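Local coordinates for methionine-binding protein (Coxiella burnetii, PDB 3TQW), which binds methionine and probably delivers it, in the periplasm, to an ABC transporter for uptake, at residues P13-M18 against V33-F38; K22-N27 against V217-S222; K80-P85 against P223-A228; A47-S52 against R71-V76. One frame throughout, in Å; residues are numbered along the deposited sequence.

Contact 1 (P13-M18 against V33-F38). With MET (methionine), chain C.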
# COMPACT_ATOMS: atom_id res chain seq x y z
N PRO A 13 8.52 4.86 5.64
CA PRO A 13 8.47 3.84 6.71
C PRO A 13 8.82 2.44 6.22
O PRO A 13 9.46 1.68 6.95
CB PRO A 13 7.01 3.86 7.16
CG PRO A 13 6.41 5.09 6.60
CD PRO A 13 7.21 5.50 5.42
N GLU A 14 8.40 2.09 5.01
CA GLU A 14 8.69 0.75 4.49
C GLU A 14 10.17 0.56 4.16
O GLU A 14 10.70 -0.55 4.21
CB GLU A 14 7.82 0.42 3.28
CG GLU A 14 6.33 0.36 3.64
CD GLU A 14 5.44 0.16 2.43
OE1 GLU A 14 5.97 -0.12 1.33
OE2 GLU A 14 4.21 0.29 2.59
N THR A 15 10.84 1.66 3.82
CA THR A 15 12.28 1.62 3.61
C THR A 15 12.99 1.38 4.94
O THR A 15 13.99 0.67 4.99
CB THR A 15 12.78 2.91 2.93
OG1 THR A 15 12.29 2.94 1.58
CG2 THR A 15 14.31 2.94 2.89
N GLN A 16 12.46 1.97 6.02
CA GLN A 16 13.02 1.70 7.35
C GLN A 16 12.87 0.23 7.69
O GLN A 16 13.79 -0.39 8.23
CB GLN A 16 12.33 2.55 8.42
CG GLN A 16 12.57 4.04 8.27
CD GLN A 16 11.91 4.86 9.36
OE1 GLN A 16 11.33 5.91 9.08
NE2 GLN A 16 11.99 4.40 10.60
N LEU A 17 11.70 -0.33 7.38
CA LEU A 17 11.47 -1.74 7.61
C LEU A 17 12.50 -2.56 6.83
O LEU A 17 13.09 -3.51 7.36
CB LEU A 17 10.04 -2.13 7.19
CG LEU A 17 9.67 -3.58 7.48
CD1 LEU A 17 9.54 -3.79 8.99
CD2 LEU A 17 8.38 -3.97 6.78
N MSE A 18 12.72 -2.19 5.58
CA MSE A 18 13.68 -2.92 4.75
C MSE A 18 15.11 -2.78 5.28
O MSE A 18 15.93 -3.68 5.10
CB MSE A 18 13.60 -2.47 3.29
CG MSE A 18 14.57 -3.22 2.36
SE MSE A 18 14.22 -5.15 2.22
CE MSE A 18 12.57 -5.07 1.18
N VAL A 33 22.44 -6.92 0.84
CA VAL A 33 21.27 -6.31 0.21
C VAL A 33 21.49 -4.81 0.08
O VAL A 33 21.78 -4.13 1.06
CB VAL A 33 20.02 -6.54 1.05
CG1 VAL A 33 18.84 -5.76 0.46
CG2 VAL A 33 19.70 -8.04 1.14
N ASN A 34 21.36 -4.30 -1.14
CA ASN A 34 21.44 -2.87 -1.39
C ASN A 34 20.04 -2.31 -1.65
O ASN A 34 19.38 -2.71 -2.61
CB ASN A 34 22.37 -2.60 -2.58
CG ASN A 34 22.59 -1.11 -2.82
OD1 ASN A 34 22.28 -0.27 -1.97
ND2 ASN A 34 23.14 -0.77 -3.98
N ILE A 35 19.59 -1.40 -0.79
CA ILE A 35 18.24 -0.84 -0.91
C ILE A 35 18.22 0.33 -1.89
O ILE A 35 18.96 1.30 -1.73
CB ILE A 35 17.70 -0.39 0.47
CG1 ILE A 35 17.64 -1.58 1.42
CG2 ILE A 35 16.33 0.27 0.32
CD1 ILE A 35 17.39 -1.21 2.87
N ILE A 36 17.38 0.23 -2.92
CA ILE A 36 17.20 1.31 -3.89
C ILE A 36 15.82 1.94 -3.69
O ILE A 36 14.80 1.28 -3.88
CB ILE A 36 17.32 0.78 -5.33
CG1 ILE A 36 18.61 -0.04 -5.50
CG2 ILE A 36 17.27 1.93 -6.33
CD1 ILE A 36 19.88 0.73 -5.15
N THR A 37 15.78 3.21 -3.28
CA THR A 37 14.50 3.83 -2.96
C THR A 37 13.91 4.55 -4.16
O THR A 37 14.64 5.08 -5.01
CB THR A 37 14.60 4.84 -1.79
OG1 THR A 37 15.50 5.89 -2.16
CG2 THR A 37 15.09 4.16 -0.52
N PHE A 38 12.58 4.58 -4.22
CA PHE A 38 11.86 5.27 -5.27
C PHE A 38 10.81 6.17 -4.64
O PHE A 38 10.56 6.09 -3.43
CB PHE A 38 11.20 4.24 -6.21
CG PHE A 38 12.18 3.39 -6.92
CD1 PHE A 38 12.69 3.78 -8.15
CD2 PHE A 38 12.63 2.20 -6.37
CE1 PHE A 38 13.62 2.99 -8.81
CE2 PHE A 38 13.56 1.42 -7.02
CZ PHE A 38 14.05 1.81 -8.25
N MET C . 2.08 -0.14 0.76
CA MET C . 0.88 0.21 -0.01
C MET C . -0.35 -0.33 0.70
O MET C . -0.31 -1.43 1.26
CB MET C . 0.99 -0.36 -1.43
CG MET C . -0.18 -0.03 -2.37
SD MET C . 0.04 -0.76 -4.01
CE MET C . 1.47 0.17 -4.56
OXT MET C . -1.41 0.29 0.75
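Thr15 OG1 is gripped by two groups of the neighbouring strand 5-10, the carbonyl O of Ile10 and the hydroxyl of Thr9. The same oxygen lies 3.7 Å from Thr37 CG2, so a satisfied polar atom sits against a methyl. Thr15 CG2 meets that methyl too, with Thr37 CG2 3.7 Å away, and the two threonine side chains cross at about a right angle. Thr37 turns CG2 anti to its carbonyl carbon, with OG1 at chi1 61°, and this brings the methyl to the helix.

This is the packing inside a beta-alpha-beta unit. Strand 5-10 leads into helix 13-29, and strand 33-38 follows at the outer edge of the six-stranded sheet. The short helix segment runs almost exactly antiparallel to the strand, with axes 9.9 Å apart.

One turn beyond Thr15, selenomethionine Met18 packs on Ile35. In the conformer described, one of two deposited, Met18 CG is 3.5 Å from Ile35 CD1. The Met18 chain then bends at chi2 and chi3. Ile35 also lies on Thr9, Glu19 and Lys22.

Glu14 faces the methionine pocket. Its chain extends beyond CG and brings OE2 to 2.8 Å from the N of the bound methionine. The ligand is also hydrogen-bonded to Arg116 NH1.

Contact 2 (K22-N27 against V217-S222)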
# COMPACT_ATOMS: atom_id res chain seq x y z
N LYS A 22 17.52 -5.81 5.90
CA LYS A 22 18.86 -5.83 5.32
C LYS A 22 19.91 -6.25 6.34
O LYS A 22 20.86 -6.98 6.01
CB LYS A 22 19.19 -4.46 4.71
CG LYS A 22 20.68 -4.16 4.54
CD LYS A 22 20.86 -2.71 4.07
CE LYS A 22 22.31 -2.25 4.14
NZ LYS A 22 23.13 -2.85 3.06
N GLN A 23 19.75 -5.79 7.57
CA GLN A 23 20.66 -6.16 8.64
C GLN A 23 20.53 -7.65 8.95
O GLN A 23 21.53 -8.34 9.13
CB GLN A 23 20.37 -5.36 9.90
CG GLN A 23 20.64 -3.87 9.78
CD GLN A 23 19.92 -3.08 10.86
OE1 GLN A 23 19.37 -2.01 10.60
NE2 GLN A 23 19.91 -3.61 12.08
N VAL A 24 19.29 -8.12 9.05
CA VAL A 24 19.03 -9.53 9.28
C VAL A 24 19.63 -10.36 8.14
O VAL A 24 20.26 -11.39 8.38
CB VAL A 24 17.52 -9.81 9.38
CG1 VAL A 24 17.23 -11.32 9.31
CG2 VAL A 24 16.96 -9.21 10.67
N ALA A 25 19.45 -9.90 6.91
CA ALA A 25 19.96 -10.59 5.74
C ALA A 25 21.47 -10.81 5.87
O ALA A 25 21.97 -11.91 5.62
CB ALA A 25 19.64 -9.82 4.48
N LEU A 26 22.19 -9.77 6.29
CA LEU A 26 23.64 -9.87 6.41
C LEU A 26 24.05 -10.71 7.61
O LEU A 26 24.88 -11.62 7.48
CB LEU A 26 24.30 -8.48 6.48
CG LEU A 26 25.83 -8.50 6.59
CD1 LEU A 26 26.44 -9.19 5.40
CD2 LEU A 26 26.41 -7.09 6.74
N ASN A 27 23.47 -10.41 8.77
CA ASN A 27 23.87 -11.05 10.02
C ASN A 27 23.48 -12.52 10.12
O ASN A 27 24.21 -13.31 10.71
CB ASN A 27 23.29 -10.31 11.23
CG ASN A 27 23.80 -8.89 11.35
OD1 ASN A 27 24.74 -8.48 10.68
ND2 ASN A 27 23.16 -8.11 12.23
N VAL A 217 12.66 -12.77 1.45
CA VAL A 217 11.32 -13.00 1.97
C VAL A 217 11.39 -13.56 3.38
O VAL A 217 10.69 -13.11 4.28
CB VAL A 217 10.50 -13.95 1.07
CG1 VAL A 217 9.18 -14.33 1.74
CG2 VAL A 217 10.25 -13.31 -0.28
N SER A 218 12.26 -14.55 3.58
CA SER A 218 12.44 -15.13 4.91
C SER A 218 12.90 -14.09 5.94
O SER A 218 12.38 -14.05 7.06
CB SER A 218 13.43 -16.29 4.86
OG SER A 218 12.99 -17.28 3.94
N ALA A 219 13.86 -13.25 5.57
CA ALA A 219 14.34 -12.19 6.46
C ALA A 219 13.22 -11.23 6.86
O ALA A 219 13.16 -10.77 8.00
CB ALA A 219 15.48 -11.43 5.81
N LEU A 220 12.35 -10.91 5.90
CA LEU A 220 11.22 -10.03 6.15
C LEU A 220 10.18 -10.64 7.10
O LEU A 220 9.31 -9.93 7.61
CB LEU A 220 10.56 -9.60 4.84
CG LEU A 220 11.35 -8.55 4.06
CD1 LEU A 220 10.96 -8.51 2.58
CD2 LEU A 220 11.18 -7.19 4.73
N HIS A 221 10.28 -11.94 7.34
CA HIS A 221 9.45 -12.62 8.33
C HIS A 221 10.19 -12.91 9.63
O HIS A 221 9.66 -13.59 10.51
CB HIS A 221 8.92 -13.94 7.77
CG HIS A 221 7.98 -13.77 6.61
ND1 HIS A 221 8.09 -14.50 5.45
CD2 HIS A 221 6.91 -12.96 6.44
CE1 HIS A 221 7.13 -14.14 4.61
NE2 HIS A 221 6.41 -13.21 5.19
N SER A 222 11.41 -12.42 9.76
CA SER A 222 12.21 -12.68 10.95
C SER A 222 11.63 -12.00 12.19
O SER A 222 10.91 -11.01 12.07
CB SER A 222 13.64 -12.21 10.75
OG SER A 222 13.69 -10.79 10.65
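Val24 CB lies 4.2 Å from Ser222 OG, and the two methyls of Val24 fork around this oxygen. CG1 takes the branch anti to the backbone N (chi1 168°). It reaches Ala219 CB at 3.9 Å and also touches the CB and OG of Ser222. CG2, the other branch, comes closest to the serine, 3.6 Å from Ser222 OG. Both methyls touch the serine oxygen by van der Waals packing, and its hydrogen bonds are made elsewhere.

Ser222 OG donates to Ala219 O over 2.7 Å. Ser222 OG lies in the plane of the Ala219 carbonyl, with a C=O...OG angle of 154°. Ala219 O accepts a second bond, from Ser222 N at 3.0 Å. One carbonyl at the end of helix 211-220 is therefore held by both the backbone and the side chain of Ser222.

Ser222 is also the N-cap of the next helix, 223-233, where its OG takes the N-H of Val225. The short link between the two helices is thus fastened at both ends by one hydroxyl. Val24 of helix 13-29 packs against this joint, in the lobe built on the six-stranded sheet. The group is buried, so both bonds of the hydroxyl are made away from solvent.

Beside the valine the backbones come near each other. The CA atoms of Ala25 and Ala219 are 5.9 Å apart, which their small side chains permit. Ala219 points CB at helix 13-29, with Ala219 CB 4.4 Å from Ala25 N. On helix 211-220, next to Ala219, Leu220 packs on Met18, Ala21 and Val201.

Contact 3 (K80-P85 against P223-A228)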
# COMPACT_ATOMS: atom_id res chain seq x y z
N LYS A 80 4.47 -12.96 0.64
CA LYS A 80 3.82 -11.82 1.27
C LYS A 80 4.65 -11.29 2.43
O LYS A 80 5.41 -12.03 3.06
CB LYS A 80 2.43 -12.22 1.77
CG LYS A 80 1.49 -12.71 0.68
CD LYS A 80 0.15 -13.15 1.27
CE LYS A 80 -0.78 -13.73 0.21
NZ LYS A 80 -0.26 -15.01 -0.35
N THR A 81 4.51 -10.00 2.72
CA THR A 81 5.23 -9.38 3.81
C THR A 81 4.27 -8.97 4.92
O THR A 81 4.15 -9.66 5.94
CB THR A 81 6.01 -8.14 3.33
OG1 THR A 81 5.10 -7.23 2.68
CG2 THR A 81 7.08 -8.55 2.35
N PHE A 82 3.58 -7.86 4.72
CA PHE A 82 2.58 -7.40 5.67
C PHE A 82 1.39 -6.85 4.91
O PHE A 82 1.52 -6.41 3.77
CB PHE A 82 3.14 -6.29 6.56
CG PHE A 82 4.33 -6.70 7.38
CD1 PHE A 82 4.18 -7.10 8.70
CD2 PHE A 82 5.61 -6.68 6.84
CE1 PHE A 82 5.27 -7.48 9.45
CE2 PHE A 82 6.70 -7.07 7.59
CZ PHE A 82 6.54 -7.46 8.90
N VAL A 83 0.22 -6.89 5.54
CA VAL A 83 -0.91 -6.12 5.05
C VAL A 83 -1.01 -4.85 5.89
O VAL A 83 -0.79 -4.88 7.10
CB VAL A 83 -2.23 -6.92 5.11
CG1 VAL A 83 -2.51 -7.39 6.53
CG2 VAL A 83 -3.39 -6.08 4.58
N TYR A 84 -1.32 -3.74 5.23
CA TYR A 84 -1.38 -2.44 5.89
C TYR A 84 -2.78 -1.87 5.74
O TYR A 84 -3.04 -1.11 4.80
CB TYR A 84 -0.36 -1.47 5.28
CG TYR A 84 1.08 -1.93 5.32
CD1 TYR A 84 1.85 -1.77 6.47
CD2 TYR A 84 1.68 -2.50 4.20
CE1 TYR A 84 3.18 -2.17 6.51
CE2 TYR A 84 3.01 -2.92 4.24
CZ TYR A 84 3.75 -2.75 5.39
OH TYR A 84 5.07 -3.16 5.43
N PRO A 85 -3.70 -2.24 6.64
CA PRO A 85 -5.11 -1.84 6.49
C PRO A 85 -5.25 -0.35 6.26
O PRO A 85 -4.79 0.46 7.07
CB PRO A 85 -5.73 -2.25 7.83
CG PRO A 85 -4.93 -3.44 8.23
CD PRO A 85 -3.51 -3.11 7.81
N PRO A 223 11.94 -12.53 13.38
CA PRO A 223 11.53 -11.88 14.62
C PRO A 223 11.94 -10.41 14.65
O PRO A 223 11.13 -9.56 15.02
CB PRO A 223 12.28 -12.67 15.69
CG PRO A 223 12.42 -14.03 15.11
CD PRO A 223 12.62 -13.82 13.63
N ALA A 224 13.17 -10.10 14.25
CA ALA A 224 13.65 -8.72 14.30
C ALA A 224 12.85 -7.78 13.39
O ALA A 224 12.57 -6.63 13.75
CB ALA A 224 15.14 -8.65 13.96
N VAL A 225 12.49 -8.26 12.20
CA VAL A 225 11.69 -7.44 11.29
C VAL A 225 10.26 -7.27 11.82
O VAL A 225 9.68 -6.19 11.72
CB VAL A 225 11.69 -7.98 9.85
CG1 VAL A 225 10.66 -7.24 9.00
CG2 VAL A 225 13.06 -7.83 9.23
N LEU A 226 9.71 -8.33 12.39
CA LEU A 226 8.38 -8.23 13.00
C LEU A 226 8.39 -7.24 14.15
O LEU A 226 7.48 -6.43 14.30
CB LEU A 226 7.90 -9.59 13.49
CG LEU A 226 7.74 -10.66 12.41
CD1 LEU A 226 7.39 -12.01 13.03
CD2 LEU A 226 6.69 -10.23 11.41
N SER A 227 9.43 -7.31 14.97
CA SER A 227 9.58 -6.39 16.09
C SER A 227 9.70 -4.94 15.60
O SER A 227 9.09 -4.03 16.17
CB SER A 227 10.79 -6.78 16.95
OG SER A 227 10.97 -5.88 18.02
N ALA A 228 10.46 -4.73 14.53
CA ALA A 228 10.60 -3.40 13.95
C ALA A 228 9.30 -2.90 13.34
O ALA A 228 8.97 -1.71 13.43
CB ALA A 228 11.71 -3.38 12.91
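Phe82 and Leu226 mark the nearest backbone approach, with their CA atoms 9.4 Å apart. Phe82 is in the last part of strand 75-83, and Leu226 is in the first turns of helix 223-233. At this spacing the gap is bridged by side chains alone. The strand is uneven here. Thr81 has phi -112° and psi -78°, and both Thr81 and Phe82 bond to the backbone of Asn199, which is consistent with a beta bulge.

Phe82 points its side chain at the helix. The touching atoms are CE1 and CZ, at the far end of the ring. Leu226 CD2 is 3.7 Å from Phe82 CE1 and lies equally near CZ. It comes in obliquely to the ring. Val225 CG1 meets the edge instead, near the ring plane, 4.1 Å from Phe82 CZ. Leu226 starts out across the line to the strand. Its chi2 of 174° sends CD1 on as the extended branch, and the other methyl, CD2, turns to the ring. Val225 aims directly, with CG1 anti to its backbone N. The contact is small and wholly apolar, with 109 Å² buried.

Beyond Phe82 the chain runs through Tyr84, which lines the methionine pocket and touches the ligand. It then leaves the six-stranded sheet for strand 87-89 of the other lobe's sheet. The contact thus lies next to a crossing between the two lobes of a periplasmic binding protein fold. Leu17 of helix 13-29 packs on Phe82, Tyr84 and Val225 together. Pro239 of the C-terminal strand 238-239 touches both Phe82 and Leu226.

Contact 4 (A47-S52 against R71-V76)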
# COMPACT_ATOMS: atom_id res chain seq x y z
N ALA A 47 11.80 -0.61 -12.79
CA ALA A 47 13.19 -0.85 -12.37
C ALA A 47 13.49 -2.35 -12.27
O ALA A 47 14.60 -2.79 -12.59
CB ALA A 47 13.47 -0.16 -11.04
N LEU A 48 12.51 -3.13 -11.84
CA LEU A 48 12.67 -4.58 -11.77
C LEU A 48 12.71 -5.18 -13.18
O LEU A 48 13.55 -6.03 -13.49
CB LEU A 48 11.52 -5.20 -10.97
CG LEU A 48 11.48 -6.71 -10.78
CD1 LEU A 48 12.72 -7.23 -10.05
CD2 LEU A 48 10.21 -7.09 -10.02
N ALA A 49 11.80 -4.73 -14.03
CA ALA A 49 11.73 -5.23 -15.40
C ALA A 49 13.00 -4.92 -16.20
O ALA A 49 13.45 -5.74 -17.01
CB ALA A 49 10.50 -4.68 -16.11
N ASP A 50 13.57 -3.73 -15.98
CA ASP A 50 14.75 -3.32 -16.76
C ASP A 50 16.09 -3.74 -16.14
O ASP A 50 17.15 -3.48 -16.72
CB ASP A 50 14.71 -1.82 -17.12
CG ASP A 50 14.99 -0.90 -15.93
OD1 ASP A 50 15.65 -1.32 -14.95
OD2 ASP A 50 14.56 0.28 -15.98
N GLY A 51 16.05 -4.38 -14.98
CA GLY A 51 17.24 -4.94 -14.37
C GLY A 51 17.94 -4.02 -13.38
O GLY A 51 18.97 -4.39 -12.81
N SER A 52 17.38 -2.83 -13.16
CA SER A 52 17.93 -1.86 -12.21
C SER A 52 17.91 -2.35 -10.76
O SER A 52 18.78 -2.00 -9.97
CB SER A 52 17.16 -0.53 -12.30
OG SER A 52 17.57 0.20 -13.43
N ARG A 71 1.46 -2.67 -18.71
CA ARG A 71 2.83 -2.58 -19.23
C ARG A 71 3.41 -3.90 -19.76
O ARG A 71 4.36 -3.88 -20.53
CB ARG A 71 3.77 -2.01 -18.15
CG ARG A 71 3.27 -0.74 -17.48
CD ARG A 71 3.19 0.43 -18.46
NE ARG A 71 4.50 0.85 -18.94
CZ ARG A 71 5.26 1.77 -18.35
NH1 ARG A 71 4.84 2.36 -17.24
NH2 ARG A 71 6.43 2.09 -18.87
N GLY A 72 2.85 -5.03 -19.34
CA GLY A 72 3.27 -6.32 -19.86
C GLY A 72 4.51 -6.90 -19.18
O GLY A 72 5.13 -7.81 -19.71
N TYR A 73 4.85 -6.37 -18.01
CA TYR A 73 6.01 -6.86 -17.26
C TYR A 73 5.89 -8.35 -16.94
O TYR A 73 4.82 -8.84 -16.60
CB TYR A 73 6.16 -6.10 -15.94
CG TYR A 73 6.38 -4.61 -16.08
CD1 TYR A 73 7.21 -4.09 -17.07
CD2 TYR A 73 5.75 -3.72 -15.22
CE1 TYR A 73 7.40 -2.73 -17.20
CE2 TYR A 73 5.94 -2.37 -15.34
CZ TYR A 73 6.76 -1.87 -16.32
OH TYR A 73 6.93 -0.51 -16.43
N LYS A 74 7.01 -9.06 -17.04
CA LYS A 74 7.06 -10.45 -16.60
C LYS A 74 7.63 -10.50 -15.18
O LYS A 74 8.82 -10.74 -14.97
CB LYS A 74 7.88 -11.30 -17.57
CG LYS A 74 7.28 -11.33 -18.98
CD LYS A 74 7.89 -12.42 -19.85
CE LYS A 74 9.38 -12.21 -20.05
NZ LYS A 74 9.70 -10.98 -20.83
N ILE A 75 6.74 -10.27 -14.21
CA ILE A 75 7.10 -10.16 -12.81
C ILE A 75 6.13 -11.01 -12.00
O ILE A 75 4.95 -11.09 -12.33
CB ILE A 75 6.94 -8.71 -12.32
CG1 ILE A 75 8.00 -7.81 -12.97
CG2 ILE A 75 7.01 -8.63 -10.80
CD1 ILE A 75 7.73 -6.32 -12.79
N VAL A 76 6.63 -11.63 -10.93
CA VAL A 76 5.79 -12.48 -10.09
C VAL A 76 6.09 -12.22 -8.62
O VAL A 76 7.18 -11.77 -8.27
CB VAL A 76 6.03 -13.98 -10.39
CG1 VAL A 76 5.61 -14.31 -11.81
CG2 VAL A 76 7.50 -14.34 -10.15
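Ala49 and Leu48 set the last turn of helix 44-49 against Tyr73 and Ile75, where the chain leaves helix 61-71 and enters strand 75-83. Helix 44-49 ends in a Schellman motif at Gly51, whose phi is positive. Gly72 likewise has positive phi just after helix 61-71.

The contacts across are apolar. Leu48 CD2 fits against Ile75, 3.6 Å from Ile75 CG2, and also touches CG1 and CD1. Ala202 of strand 198-204 lies on both residues. Ala49 CB approaches the tyrosine ring obliquely, 3.5 Å from Tyr73 CD1.

Within 71-76, Arg71 packs over the tyrosine: its CB lies over one face of the ring, toward the rim. Tyr73 OH in turn sits 3.4 Å above the plane of the Arg71 guanidinium, over its centre. The hydroxyl is hydrogen-bonded to Glu46 OE1 of helix 44-49, about one turn before Ala49.

Polar bonds shape the turn after the helix. Asp50 OD1 takes the N-H of Ser52 at 2.9 Å, forming an Asx turn. It meets that N-H nearly head-on to its C-O bond. Ser52 OG donates to the same Asp50 OD1, also at 2.9 Å, from the syn side and 29° out of the carboxylate plane.

All four contacts belong to the lobe built on the six-stranded sheet. Contacts 2 and 3 are buried, while contacts 1 and 4 are partly buried. Contacts 1 and 2 share helix 13-29, and Lys22 NZ ties them by a probable hydrogen bond to Val33 O. Contacts 3 and 4 use the two ends of strand 75-83, with centres 25 Å apart. Ser222, the N-cap in contact 2, starts the helix of contact 3. Carbon atoms do most of the touching, with a hydroxyl oxygen against methyls in contacts 1 and 2. The polar chemistry differs: ligand binding beside contacts 1 and 3, a buried helix joint in contact 2, and a helix end in contact 4.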